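PDB 6LUM: succinate dehydrogenase subunit A from Mycolicibacterium smegmatis MC2 51, which probably oxidises succinate to fumarate on its bound FAD, as the flavoprotein subunit of a respiratory succinate dehydrogenase complex. Local coordinates for residues A525-E530 with R550-Y555; P233-E238 with G359-V364; R470-L475 with R537-N542; F239-P244 with A285-V290; Q477-I482 with T521-L526. All coordinates share one frame; numbering follows the deposited sequence.

Interaction 1. Residues A525-E530 with R550-Y555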
# COMPACT_ATOMS: atom_id res chain seq x y z
N ALA D 525 -35.04 42.06 23.25
CA ALA D 525 -35.93 42.82 22.38
C ALA D 525 -36.74 43.85 23.14
O ALA D 525 -37.18 44.83 22.54
CB ALA D 525 -36.87 41.89 21.63
N LEU D 526 -36.97 43.64 24.43
CA LEU D 526 -37.65 44.65 25.23
C LEU D 526 -36.69 45.76 25.64
O LEU D 526 -37.12 46.89 25.86
CB LEU D 526 -38.27 44.01 26.46
CG LEU D 526 -39.19 44.85 27.32
CD1 LEU D 526 -40.18 45.58 26.46
CD2 LEU D 526 -39.90 43.96 28.31
N ASN D 527 -35.40 45.44 25.74
CA ASN D 527 -34.41 46.46 26.04
C ASN D 527 -34.19 47.39 24.86
O ASN D 527 -34.24 48.62 25.01
CB ASN D 527 -33.10 45.80 26.45
CG ASN D 527 -32.01 46.79 26.73
OD1 ASN D 527 -32.27 47.96 27.02
ND2 ASN D 527 -30.77 46.34 26.64
N ARG D 528 -33.95 46.84 23.68
CA ARG D 528 -33.58 47.66 22.52
C ARG D 528 -34.79 48.43 22.01
O ARG D 528 -35.65 47.87 21.33
CB ARG D 528 -32.98 46.80 21.43
CG ARG D 528 -32.37 47.61 20.32
CD ARG D 528 -31.76 46.74 19.25
NE ARG D 528 -30.52 46.13 19.68
CZ ARG D 528 -29.35 46.76 19.68
NH1 ARG D 528 -29.27 48.01 19.28
NH2 ARG D 528 -28.26 46.13 20.09
N LYS D 529 -34.86 49.72 22.31
CA LYS D 529 -35.99 50.56 21.92
C LYS D 529 -35.69 51.31 20.61
O LYS D 529 -35.63 52.53 20.57
CB LYS D 529 -36.32 51.55 23.03
CG LYS D 529 -36.27 50.99 24.42
CD LYS D 529 -36.59 52.05 25.44
CE LYS D 529 -36.74 51.46 26.82
NZ LYS D 529 -37.75 50.38 26.84
N GLU D 530 -35.51 50.55 19.54
CA GLU D 530 -35.28 51.12 18.22
C GLU D 530 -35.82 50.15 17.19
O GLU D 530 -36.54 49.20 17.52
CB GLU D 530 -33.79 51.41 18.01
CG GLU D 530 -32.95 50.17 17.89
CD GLU D 530 -31.57 50.46 17.37
OE1 GLU D 530 -31.24 51.64 17.20
OE2 GLU D 530 -30.81 49.50 17.14
N ARG D 550 -24.85 49.46 19.60
CA ARG D 550 -23.96 48.57 20.33
C ARG D 550 -24.59 47.19 20.38
O ARG D 550 -25.81 47.05 20.32
CB ARG D 550 -23.70 49.09 21.75
CG ARG D 550 -22.97 50.41 21.81
CD ARG D 550 -23.21 51.12 23.12
NE ARG D 550 -24.63 51.29 23.39
CZ ARG D 550 -25.11 51.98 24.41
NH1 ARG D 550 -24.28 52.56 25.26
NH2 ARG D 550 -26.42 52.08 24.59
N HIS D 551 -23.75 46.18 20.49
CA HIS D 551 -24.24 44.83 20.71
C HIS D 551 -24.76 44.71 22.13
O HIS D 551 -24.18 45.28 23.06
CB HIS D 551 -23.14 43.81 20.48
CG HIS D 551 -22.63 43.76 19.08
ND1 HIS D 551 -23.43 43.47 18.00
CD2 HIS D 551 -21.39 43.96 18.57
CE1 HIS D 551 -22.71 43.50 16.89
NE2 HIS D 551 -21.47 43.79 17.22
N THR D 552 -25.85 43.99 22.30
CA THR D 552 -26.37 43.68 23.62
C THR D 552 -25.79 42.36 24.08
O THR D 552 -25.71 41.40 23.31
CB THR D 552 -27.90 43.58 23.59
OG1 THR D 552 -28.46 44.83 23.18
CG2 THR D 552 -28.43 43.22 24.95
N MET D 553 -25.36 42.30 25.34
CA MET D 553 -24.82 41.08 25.91
C MET D 553 -25.60 40.74 27.16
O MET D 553 -25.89 41.62 27.97
CB MET D 553 -23.33 41.23 26.21
CG MET D 553 -22.53 41.57 24.98
SD MET D 553 -20.77 41.37 25.20
CE MET D 553 -20.66 39.60 25.27
N ALA D 554 -25.97 39.47 27.31
CA ALA D 554 -26.82 39.03 28.40
C ALA D 554 -26.08 37.98 29.22
O ALA D 554 -25.48 37.06 28.65
CB ALA D 554 -28.13 38.46 27.86
N TYR D 555 -26.13 38.14 30.54
CA TYR D 555 -25.54 37.21 31.49
C TYR D 555 -26.63 36.66 32.39
O TYR D 555 -27.51 37.40 32.84
CB TYR D 555 -24.48 37.88 32.37
CG TYR D 555 -23.37 38.58 31.63
CD1 TYR D 555 -23.54 39.87 31.16
CD2 TYR D 555 -22.15 37.97 31.44
CE1 TYR D 555 -22.53 40.51 30.50
CE2 TYR D 555 -21.14 38.61 30.79
CZ TYR D 555 -21.33 39.88 30.32
OH TYR D 555 -20.32 40.53 29.66
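In Arg528, CG stands anti to the backbone N (chi1 -170°) and the chain bends at chi3, where NE turns off, and from there the guanidinium meets strand 550-556 at Arg550 and Thr552. NH2 donates to Arg550 O over 2.6 Å; the bond is nearly straight, runs close to the C=O axis, and lies in the guanidinium plane. Thr552 passes Arg528 in the opposite direction, with OG1 beside its own backbone N and 3.4 Å from Arg528 NH2, oblique to the guanidinium. Asn527 adds a looser touch, ND2 to Thr552 CG2 at 4.3 Å. Arg528 is the residue at which helix 503-527 gives way to a loop, and its partner strand is the middle one of a three-stranded antiparallel sheet, between 234-235 and 565-571. The contact therefore pins the end of a helix to a sheet through one buried arginine. Its other nitrogens are also engaged: NH1 forms a salt bridge with Glu530 OE2 at 3.0 Å, reaching it from above the carboxylate plane, and bonds Tyr548 O, while NE pairs with Glu238. His551, whose CB points away from the helix end, bonds Asp236 OD2 through ND1.

Interaction 2. Residues P233-E238 with G359-V364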
# COMPACT_ATOMS: atom_id res chain seq x y z
N PRO D 233 -21.69 34.99 28.47
CA PRO D 233 -22.73 35.86 27.91
C PRO D 233 -23.23 35.39 26.55
O PRO D 233 -22.63 34.53 25.89
CB PRO D 233 -22.01 37.20 27.78
CG PRO D 233 -20.65 36.82 27.47
CD PRO D 233 -20.36 35.57 28.23
N LEU D 234 -24.35 35.97 26.13
CA LEU D 234 -24.90 35.77 24.80
C LEU D 234 -25.16 37.12 24.17
O LEU D 234 -25.67 38.02 24.83
CB LEU D 234 -26.19 34.95 24.83
CG LEU D 234 -26.08 33.44 24.92
CD1 LEU D 234 -27.40 32.83 24.62
CD2 LEU D 234 -25.04 32.92 23.98
N GLU D 235 -24.83 37.25 22.89
CA GLU D 235 -24.75 38.55 22.24
C GLU D 235 -25.79 38.67 21.14
O GLU D 235 -25.90 37.79 20.29
CB GLU D 235 -23.35 38.75 21.65
CG GLU D 235 -23.09 40.14 21.14
CD GLU D 235 -21.94 40.19 20.16
OE1 GLU D 235 -20.83 39.75 20.49
OE2 GLU D 235 -22.15 40.68 19.03
N ASP D 236 -26.56 39.76 21.17
CA ASP D 236 -27.43 40.16 20.07
C ASP D 236 -28.48 39.10 19.74
O ASP D 236 -28.67 38.73 18.59
CB ASP D 236 -26.60 40.47 18.82
CG ASP D 236 -26.40 41.94 18.60
OD1 ASP D 236 -27.09 42.74 19.27
OD2 ASP D 236 -25.56 42.31 17.75
N MET D 237 -29.19 38.64 20.76
CA MET D 237 -30.12 37.53 20.57
C MET D 237 -31.51 37.97 20.16
O MET D 237 -32.33 37.11 19.82
CB MET D 237 -30.21 36.69 21.84
CG MET D 237 -29.12 35.66 21.95
SD MET D 237 -29.33 34.30 20.81
CE MET D 237 -30.88 33.62 21.38
N GLU D 238 -31.80 39.26 20.16
CA GLU D 238 -33.11 39.72 19.72
C GLU D 238 -33.19 39.94 18.22
O GLU D 238 -34.22 40.41 17.74
CB GLU D 238 -33.47 41.02 20.43
CG GLU D 238 -32.70 42.23 19.96
CD GLU D 238 -31.40 42.41 20.69
OE1 GLU D 238 -30.90 41.42 21.27
OE2 GLU D 238 -30.87 43.53 20.69
N GLY D 359 -25.77 35.01 19.11
CA GLY D 359 -25.13 33.78 19.50
C GLY D 359 -24.00 34.04 20.46
O GLY D 359 -23.95 35.08 21.10
N ILE D 360 -23.09 33.08 20.53
CA ILE D 360 -21.93 33.12 21.42
C ILE D 360 -20.94 34.15 20.91
O ILE D 360 -20.46 34.03 19.78
CB ILE D 360 -21.26 31.75 21.51
CG1 ILE D 360 -22.28 30.66 21.77
CG2 ILE D 360 -20.24 31.75 22.59
CD1 ILE D 360 -21.76 29.29 21.48
N PRO D 361 -20.56 35.16 21.70
CA PRO D 361 -19.68 36.22 21.20
C PRO D 361 -18.25 35.73 21.10
O PRO D 361 -17.66 35.31 22.09
CB PRO D 361 -19.83 37.32 22.25
CG PRO D 361 -20.11 36.59 23.47
CD PRO D 361 -20.88 35.36 23.12
N THR D 362 -17.67 35.80 19.90
CA THR D 362 -16.33 35.31 19.67
C THR D 362 -15.47 36.40 19.03
O THR D 362 -15.95 37.50 18.74
CB THR D 362 -16.33 34.05 18.79
OG1 THR D 362 -16.45 34.43 17.42
CG2 THR D 362 -17.47 33.15 19.14
N THR D 363 -14.20 36.08 18.84
CA THR D 363 -13.26 36.92 18.11
C THR D 363 -13.03 36.34 16.72
O THR D 363 -13.46 35.23 16.41
CB THR D 363 -11.92 37.02 18.84
OG1 THR D 363 -11.30 35.74 18.89
CG2 THR D 363 -12.14 37.51 20.24
N VAL D 364 -12.33 37.10 15.88
CA VAL D 364 -12.14 36.70 14.49
C VAL D 364 -11.41 35.38 14.36
O VAL D 364 -11.44 34.76 13.30
CB VAL D 364 -11.41 37.80 13.71
CG1 VAL D 364 -12.23 39.06 13.69
CG2 VAL D 364 -10.05 38.05 14.31
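Two backbone hydrogen bonds join Glu235 to Gly359 as an antiparallel hydrogen-bonded pair. Glu235 N donates to Gly359 O over 2.9 Å, and Gly359 N returns the bond to Glu235 O over 3.0 Å, the second lying in the carbonyl plane. Gly359 takes backbone angles (phi 146°, psi -159°) at which a side chain would run into the carbonyl O of the residue before it. This single bridge ties strand 234-235, an outer strand of the sheet it shares with 550-556, to Gly359, just before the short strand 360-361 within the FAD-binding domain; the side chain of Ile360 is about 10 Å from the FAD. Packing contacts lie around the bridge. Pro233 CG meets Pro361 CG at 4.0 Å, the two rings crossing at a slant, and Leu234 reaches Ile360 CG1 with CD2 at 4.2 Å. Pro361 CD lies 3.4 Å from Pro233 O. An alanine in place of Pro361 would lose CG and CD, which would probably open a gap beside the Pro233 ring and its carbonyl. Met237 SD comes within 4.0 Å of Gly359 N. Glu235 lays OE1 3.2 Å from Pro361 CB, and the same oxygen forms a salt bridge with Lys570.

Interaction 3. Residues R470-L475 with R537-N542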
# COMPACT_ATOMS: atom_id res chain seq x y z
N ARG D 470 -42.98 43.92 17.04
CA ARG D 470 -42.93 43.81 18.49
C ARG D 470 -43.38 45.11 19.11
O ARG D 470 -43.22 46.18 18.52
CB ARG D 470 -41.52 43.46 18.97
CG ARG D 470 -40.94 42.28 18.24
CD ARG D 470 -39.47 42.16 18.46
NE ARG D 470 -38.85 41.45 17.36
CZ ARG D 470 -37.86 40.58 17.51
NH1 ARG D 470 -37.39 40.31 18.71
NH2 ARG D 470 -37.35 39.97 16.45
N THR D 471 -43.96 45.02 20.30
CA THR D 471 -44.42 46.18 21.04
C THR D 471 -44.07 45.96 22.51
O THR D 471 -43.73 44.84 22.92
CB THR D 471 -45.93 46.39 20.84
OG1 THR D 471 -46.23 46.28 19.45
CG2 THR D 471 -46.35 47.76 21.30
N GLU D 472 -44.15 47.01 23.31
CA GLU D 472 -43.84 46.85 24.73
C GLU D 472 -44.88 45.97 25.42
O GLU D 472 -44.52 45.09 26.21
CB GLU D 472 -43.75 48.20 25.42
CG GLU D 472 -43.35 48.09 26.87
CD GLU D 472 -42.54 49.27 27.35
OE1 GLU D 472 -41.88 49.92 26.51
OE2 GLU D 472 -42.55 49.54 28.56
N GLU D 473 -46.16 46.18 25.12
CA GLU D 473 -47.19 45.38 25.77
C GLU D 473 -47.12 43.92 25.34
O GLU D 473 -47.28 43.02 26.16
CB GLU D 473 -48.57 45.95 25.47
CG GLU D 473 -48.82 47.30 26.10
CD GLU D 473 -48.30 48.44 25.26
OE1 GLU D 473 -47.82 48.18 24.14
OE2 GLU D 473 -48.35 49.60 25.72
N THR D 474 -46.85 43.67 24.06
CA THR D 474 -46.74 42.29 23.61
C THR D 474 -45.51 41.61 24.21
O THR D 474 -45.57 40.44 24.60
CB THR D 474 -46.67 42.22 22.09
OG1 THR D 474 -45.43 42.76 21.65
CG2 THR D 474 -47.80 43.01 21.48
N LEU D 475 -44.40 42.33 24.31
CA LEU D 475 -43.21 41.72 24.89
C LEU D 475 -43.40 41.46 26.38
O LEU D 475 -42.92 40.44 26.89
CB LEU D 475 -42.00 42.60 24.64
CG LEU D 475 -41.49 42.53 23.21
CD1 LEU D 475 -40.48 43.61 22.96
CD2 LEU D 475 -40.90 41.18 22.92
N ARG D 537 -39.88 47.52 15.95
CA ARG D 537 -40.75 47.82 17.07
C ARG D 537 -41.71 48.92 16.66
O ARG D 537 -41.28 50.00 16.26
CB ARG D 537 -39.95 48.24 18.30
CG ARG D 537 -39.35 47.06 19.03
CD ARG D 537 -38.97 47.40 20.44
NE ARG D 537 -40.04 48.07 21.15
CZ ARG D 537 -40.07 48.21 22.47
NH1 ARG D 537 -41.07 48.83 23.05
NH2 ARG D 537 -39.09 47.72 23.20
N GLU D 538 -43.01 48.64 16.77
CA GLU D 538 -44.02 49.64 16.46
C GLU D 538 -44.02 50.80 17.44
O GLU D 538 -44.59 51.85 17.15
CB GLU D 538 -45.41 49.00 16.45
CG GLU D 538 -45.53 47.79 15.56
CD GLU D 538 -46.92 47.19 15.61
OE1 GLU D 538 -47.11 46.20 16.35
OE2 GLU D 538 -47.82 47.70 14.91
N ASP D 539 -43.40 50.62 18.61
CA ASP D 539 -43.38 51.70 19.59
C ASP D 539 -42.34 52.76 19.25
O ASP D 539 -42.55 53.94 19.53
CB ASP D 539 -43.13 51.12 20.98
CG ASP D 539 -43.74 51.97 22.07
OD1 ASP D 539 -44.15 53.11 21.79
OD2 ASP D 539 -43.82 51.49 23.22
N TYR D 540 -41.22 52.35 18.65
CA TYR D 540 -40.13 53.27 18.30
C TYR D 540 -39.64 52.92 16.90
O TYR D 540 -38.62 52.25 16.73
CB TYR D 540 -39.00 53.19 19.31
CG TYR D 540 -39.46 53.32 20.74
CD1 TYR D 540 -39.91 54.54 21.23
CD2 TYR D 540 -39.47 52.23 21.58
CE1 TYR D 540 -40.34 54.66 22.53
CE2 TYR D 540 -39.89 52.35 22.88
CZ TYR D 540 -40.33 53.56 23.35
OH TYR D 540 -40.76 53.68 24.65
N PRO D 541 -40.35 53.37 15.88
CA PRO D 541 -40.07 52.92 14.50
C PRO D 541 -39.08 53.81 13.76
O PRO D 541 -39.39 54.36 12.70
CB PRO D 541 -41.47 52.96 13.87
CG PRO D 541 -42.12 54.13 14.55
CD PRO D 541 -41.52 54.26 15.93
N ASN D 542 -37.88 53.95 14.30
CA ASN D 542 -36.81 54.65 13.60
C ASN D 542 -35.48 54.35 14.27
O ASN D 542 -35.39 54.35 15.50
CB ASN D 542 -37.06 56.16 13.52
CG ASN D 542 -37.28 56.79 14.87
OD1 ASN D 542 -37.21 56.13 15.91
ND2 ASN D 542 -37.56 58.09 14.87
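Arg470 and Arg537 pair through their backbones, and a charged cluster beside them ties the start of helix 472-488 to the loop between helix 503-527 and strand 550-556. The bridge rests on Arg470 O, which accepts from Glu538 N over 3.0 Å, the donor lying almost in line with the carbonyl. Arg537 CA approaches the same oxygen at 3.3 Å in a CA-H...O contact. Thr471 holds the N-cap position of the helix, although its side chain makes no capping bond. Its carbonyl O accepts from Leu475 N and Thr474 OG1, both from the same face of the carbonyl plane. Glu472, in the first turn, then forms a salt-bridge network with Arg537 and Asp539. Arg537 is bent at chi3 (49°), where NE leaves the extended course, and its NH1 lies 3.7 Å from Glu472 OE1 and 3.8 Å from Asp539 OD2, both long ion pairs. Glu472 OE1 sits at the guanidinium edge, in its plane, while the carboxylate is turned 82° from that plane. Glu472 OE1 and Asp539 OD2 are only 4.1 Å apart, and the positive charge of Arg537 is likely to ease their repulsion. Tyr540 covers one guanidinium face with CD2, 3.9 Å above the plane and offset toward the rim. Leu475 packs a methyl near the guanidinium, CD1 lying 4.3 Å from Arg537 NH2. Within the loop, Ser531 OG hydrogen-bonds both Arg537 N and Tyr540 O.

Interaction 4. Residues F239-P244 with A285-V290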
# COMPACT_ATOMS: atom_id res chain seq x y z
N PHE D 239 -32.13 39.62 17.48
CA PHE D 239 -32.09 39.83 16.04
C PHE D 239 -32.33 38.49 15.36
O PHE D 239 -31.40 37.74 15.09
CB PHE D 239 -30.76 40.44 15.62
CG PHE D 239 -30.65 41.89 15.94
CD1 PHE D 239 -31.49 42.80 15.35
CD2 PHE D 239 -29.73 42.34 16.84
CE1 PHE D 239 -31.40 44.12 15.66
CE2 PHE D 239 -29.64 43.66 17.14
CZ PHE D 239 -30.48 44.55 16.55
N HIS D 240 -33.60 38.21 15.10
CA HIS D 240 -34.00 37.05 14.31
C HIS D 240 -34.41 37.52 12.93
O HIS D 240 -35.11 38.52 12.79
CB HIS D 240 -35.16 36.31 14.98
CG HIS D 240 -34.75 35.53 16.18
ND1 HIS D 240 -34.24 34.26 16.11
CD2 HIS D 240 -34.76 35.86 17.50
CE1 HIS D 240 -33.96 33.83 17.32
NE2 HIS D 240 -34.26 34.78 18.18
N GLN D 241 -33.97 36.80 11.92
CA GLN D 241 -34.35 37.10 10.55
C GLN D 241 -35.60 36.32 10.21
O GLN D 241 -35.66 35.12 10.45
CB GLN D 241 -33.23 36.75 9.58
CG GLN D 241 -33.37 37.44 8.25
CD GLN D 241 -32.83 36.61 7.13
OE1 GLN D 241 -32.22 35.57 7.35
NE2 GLN D 241 -33.05 37.06 5.91
N PHE D 242 -36.59 37.00 9.66
CA PHE D 242 -37.85 36.38 9.27
C PHE D 242 -37.93 36.39 7.76
O PHE D 242 -38.17 37.44 7.15
CB PHE D 242 -39.02 37.12 9.90
CG PHE D 242 -39.13 36.93 11.37
CD1 PHE D 242 -38.59 37.85 12.23
CD2 PHE D 242 -39.75 35.82 11.88
CE1 PHE D 242 -38.68 37.67 13.58
CE2 PHE D 242 -39.83 35.64 13.22
CZ PHE D 242 -39.29 36.56 14.07
N HIS D 243 -37.73 35.24 7.16
CA HIS D 243 -37.80 35.14 5.71
C HIS D 243 -39.22 35.44 5.25
O HIS D 243 -40.18 35.02 5.90
CB HIS D 243 -37.38 33.74 5.27
CG HIS D 243 -36.70 33.70 3.94
ND1 HIS D 243 -37.39 33.59 2.76
CD2 HIS D 243 -35.39 33.75 3.61
CE1 HIS D 243 -36.54 33.56 1.75
NE2 HIS D 243 -35.31 33.66 2.24
N PRO D 244 -39.39 36.17 4.17
CA PRO D 244 -40.74 36.56 3.74
C PRO D 244 -41.58 35.40 3.21
O PRO D 244 -42.71 35.20 3.65
CB PRO D 244 -40.48 37.61 2.66
CG PRO D 244 -39.12 37.33 2.18
CD PRO D 244 -38.35 36.78 3.32
N ALA D 285 -35.93 43.71 -2.45
CA ALA D 285 -35.46 44.51 -1.33
C ALA D 285 -34.94 43.58 -0.23
O ALA D 285 -35.04 42.36 -0.36
CB ALA D 285 -36.60 45.40 -0.82
N PRO D 286 -34.36 44.11 0.85
CA PRO D 286 -33.94 43.23 1.95
C PRO D 286 -35.10 42.45 2.56
O PRO D 286 -36.25 42.89 2.56
CB PRO D 286 -33.33 44.21 2.95
CG PRO D 286 -32.84 45.33 2.13
CD PRO D 286 -33.81 45.47 0.99
N ARG D 287 -34.76 41.27 3.09
CA ARG D 287 -35.77 40.35 3.58
C ARG D 287 -36.57 40.95 4.73
O ARG D 287 -37.78 40.75 4.82
CB ARG D 287 -35.11 39.05 4.03
CG ARG D 287 -34.24 38.40 2.99
CD ARG D 287 -34.95 38.36 1.65
NE ARG D 287 -34.47 37.26 0.81
CZ ARG D 287 -34.85 37.07 -0.44
NH1 ARG D 287 -34.37 36.04 -1.13
NH2 ARG D 287 -35.70 37.91 -1.02
N ASP D 288 -35.90 41.69 5.61
CA ASP D 288 -36.61 42.32 6.72
C ASP D 288 -37.65 43.31 6.21
O ASP D 288 -38.77 43.37 6.73
CB ASP D 288 -35.62 43.00 7.65
CG ASP D 288 -34.67 43.92 6.92
OD1 ASP D 288 -34.75 43.97 5.68
OD2 ASP D 288 -33.84 44.58 7.57
N ILE D 289 -37.30 44.09 5.19
CA ILE D 289 -38.25 45.05 4.63
C ILE D 289 -39.42 44.32 3.98
O ILE D 289 -40.58 44.69 4.17
CB ILE D 289 -37.55 45.99 3.64
CG1 ILE D 289 -36.32 46.62 4.30
CG2 ILE D 289 -38.50 47.08 3.19
CD1 ILE D 289 -35.76 47.80 3.56
N VAL D 290 -39.13 43.27 3.21
CA VAL D 290 -40.22 42.54 2.55
C VAL D 290 -41.17 41.96 3.59
O VAL D 290 -42.39 42.01 3.43
CB VAL D 290 -39.66 41.45 1.62
CG1 VAL D 290 -40.79 40.82 0.85
CG2 VAL D 290 -38.65 42.03 0.67
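Gln241, whose amide lies against the aliphatic part of Arg287, has its OE1 hydrogen-bonded to Arg395 NH1. The other end of the amide, NE2, meets both CB and CG of Arg287 at 3.4 Å. Gln241 CG is anti to the backbone N (chi1 -161°) and CD turns off at chi2; the amide plane ends up only 21° from that of the Arg287 guanidinium. His243 and Arg287 run side by side and point the same way, their flat groups turned 57° apart. His243 CE1 is over one face of the guanidinium, and NE2 is 4.0 Å from Arg287 NE. The His243 ring also meets the ring of His354, on the neighbouring strand 352-356. Pro244 closes the apolar part, with CD 4.0 Å from Arg287 CB and CB 3.7 Å from Val290 CG1. It thus touches two residues one turn apart on helix 287-299. An alanine in place of Pro244 would take away CG and CD, and the Arg287 chain would probably be left freer to shift on that side. No hydrogen bond crosses between the segments, so the strand and helix meet by packing alone. Strand 240-243, paired antiparallel with 352-356, here meets the first turn of a helix that starts just after Pro286. His243 lies about 7 Å from the FAD, and the run Gln-Phe-His-Pro is familiar from succinate dehydrogenase and fumarate reductase flavoproteins; the contact is consistent with a place in the wall of the dicarboxylate site beside the flavin, as in those relatives.

Interaction 5. Residues Q477-I482 with T521-L526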
# COMPACT_ATOMS: atom_id res chain seq x y z
N GLN D 477 -46.34 40.76 27.76
CA GLN D 477 -47.21 39.59 27.76
C GLN D 477 -46.41 38.31 27.55
O GLN D 477 -46.62 37.31 28.24
CB GLN D 477 -48.27 39.74 26.68
CG GLN D 477 -49.20 38.56 26.56
CD GLN D 477 -50.19 38.50 27.70
OE1 GLN D 477 -50.40 39.48 28.40
NE2 GLN D 477 -50.80 37.34 27.88
N ALA D 478 -45.49 38.33 26.59
CA ALA D 478 -44.67 37.15 26.34
C ALA D 478 -43.77 36.84 27.53
O ALA D 478 -43.49 35.67 27.80
CB ALA D 478 -43.85 37.33 25.07
N LEU D 479 -43.31 37.86 28.25
CA LEU D 479 -42.51 37.60 29.45
C LEU D 479 -43.33 36.88 30.51
O LEU D 479 -42.85 35.92 31.12
CB LEU D 479 -41.95 38.90 30.01
CG LEU D 479 -40.48 39.14 29.69
CD1 LEU D 479 -40.02 40.43 30.34
CD2 LEU D 479 -39.65 37.98 30.17
N THR D 480 -44.55 37.35 30.77
CA THR D 480 -45.38 36.66 31.75
C THR D 480 -45.69 35.24 31.29
O THR D 480 -45.68 34.30 32.10
CB THR D 480 -46.68 37.41 32.00
OG1 THR D 480 -47.57 37.20 30.90
CG2 THR D 480 -46.41 38.89 32.17
N ASP D 481 -45.96 35.06 30.00
CA ASP D 481 -46.21 33.72 29.47
C ASP D 481 -45.02 32.80 29.71
O ASP D 481 -45.18 31.66 30.14
CB ASP D 481 -46.54 33.79 27.99
CG ASP D 481 -47.92 34.35 27.72
OD1 ASP D 481 -48.57 34.80 28.68
OD2 ASP D 481 -48.35 34.33 26.55
N ILE D 482 -43.82 33.29 29.42
CA ILE D 482 -42.64 32.44 29.56
C ILE D 482 -42.36 32.14 31.02
O ILE D 482 -41.89 31.05 31.35
CB ILE D 482 -41.43 33.10 28.88
CG1 ILE D 482 -41.65 33.12 27.37
CG2 ILE D 482 -40.18 32.33 29.16
CD1 ILE D 482 -40.49 33.66 26.63
N THR D 521 -34.18 36.19 24.37
CA THR D 521 -34.65 36.96 23.22
C THR D 521 -35.63 38.03 23.65
O THR D 521 -35.54 39.18 23.20
CB THR D 521 -35.29 36.03 22.20
OG1 THR D 521 -34.30 35.15 21.66
CG2 THR D 521 -35.89 36.83 21.08
N VAL D 522 -36.58 37.68 24.52
CA VAL D 522 -37.61 38.65 24.87
C VAL D 522 -37.04 39.80 25.67
O VAL D 522 -37.41 40.96 25.45
CB VAL D 522 -38.77 37.96 25.61
CG1 VAL D 522 -39.72 38.99 26.14
CG2 VAL D 522 -39.49 37.03 24.67
N VAL D 523 -36.13 39.53 26.61
CA VAL D 523 -35.59 40.64 27.41
C VAL D 523 -34.68 41.52 26.55
O VAL D 523 -34.68 42.75 26.70
CB VAL D 523 -34.86 40.14 28.66
CG1 VAL D 523 -35.85 39.56 29.64
CG2 VAL D 523 -33.80 39.14 28.32
N GLY D 524 -33.92 40.93 25.63
CA GLY D 524 -33.14 41.76 24.73
C GLY D 524 -34.01 42.64 23.86
O GLY D 524 -33.76 43.85 23.72
N ALA D 525 -35.04 42.06 23.25
CA ALA D 525 -35.93 42.82 22.38
C ALA D 525 -36.74 43.85 23.14
O ALA D 525 -37.18 44.83 22.54
CB ALA D 525 -36.87 41.89 21.63
N LEU D 526 -36.97 43.64 24.43
CA LEU D 526 -37.65 44.65 25.23
C LEU D 526 -36.69 45.76 25.64
O LEU D 526 -37.12 46.89 25.86
CB LEU D 526 -38.27 44.01 26.46
CG LEU D 526 -39.19 44.85 27.32
CD1 LEU D 526 -40.18 45.58 26.46
CD2 LEU D 526 -39.90 43.96 28.31
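Leu479 reaches from helix 472-488 across to Val522 and its neighbours on helix 503-527, and its side chain can be followed atom by atom. CB lies 4.5 Å from Val522 CG1. CG makes the closest touch, 3.6 Å from the same Val522 CG1, the two side chains sliding past each other in opposite directions. The chain then forks: CD2 meets Val523 CG1 at 4.1 Å, the leucine and valine crossing at about a right angle, and CD1 meets Leu526 CD2, also at 4.1 Å. The leucine thus spans three residues of the opposing helix, lying over Val522 with one methyl beside Val523 and the other beside Leu526. In Val522 the CG1 methyl is anti to the backbone N (chi1 171°), while CG2, beside the backbone N, is the methyl that meets Ile482. The segments run almost antiparallel, at 159°, with axes 10.1 Å apart, and together with helix 451-465 they belong to the three-helix bundle found in the C-terminal domain of this flavoprotein family. Ile482, one turn on from Ala478, meets Val522 tip to tip, CD1 to CG2 at 4.0 Å. Ala478 CB adds a looser touch on the same methyl. Every contact across the pair is apolar, and no hydrogen bond crosses it. Around them, Val522 also packs on Met462 of helix 451-465 and on Leu475, Leu526 on Leu475 and Lys476, and Ile482 on Ala518 of its partner helix.

Helix 503-527 and what follows it tie four of the contacts together. Interactions 1 and 5 share Ala525 and Leu526, and their centres are 12 Å apart; interaction 3, also 12 Å from interaction 5, sits at the start of the partner helix 472-488. Interaction 1 joins this C-terminal part to the FAD-binding domain of interaction 2: Arg528 NE makes a 2.8 Å salt bridge with Glu238 OE2, and strands 550-556 and 234-235 are neighbours in one sheet. Interaction 4 continues directly along the chain from interaction 2. Of these two, interaction 4 lies nearer the cofactor, with His243 about 7 Å from the FAD, against about 10 Å for Ile360 in interaction 2.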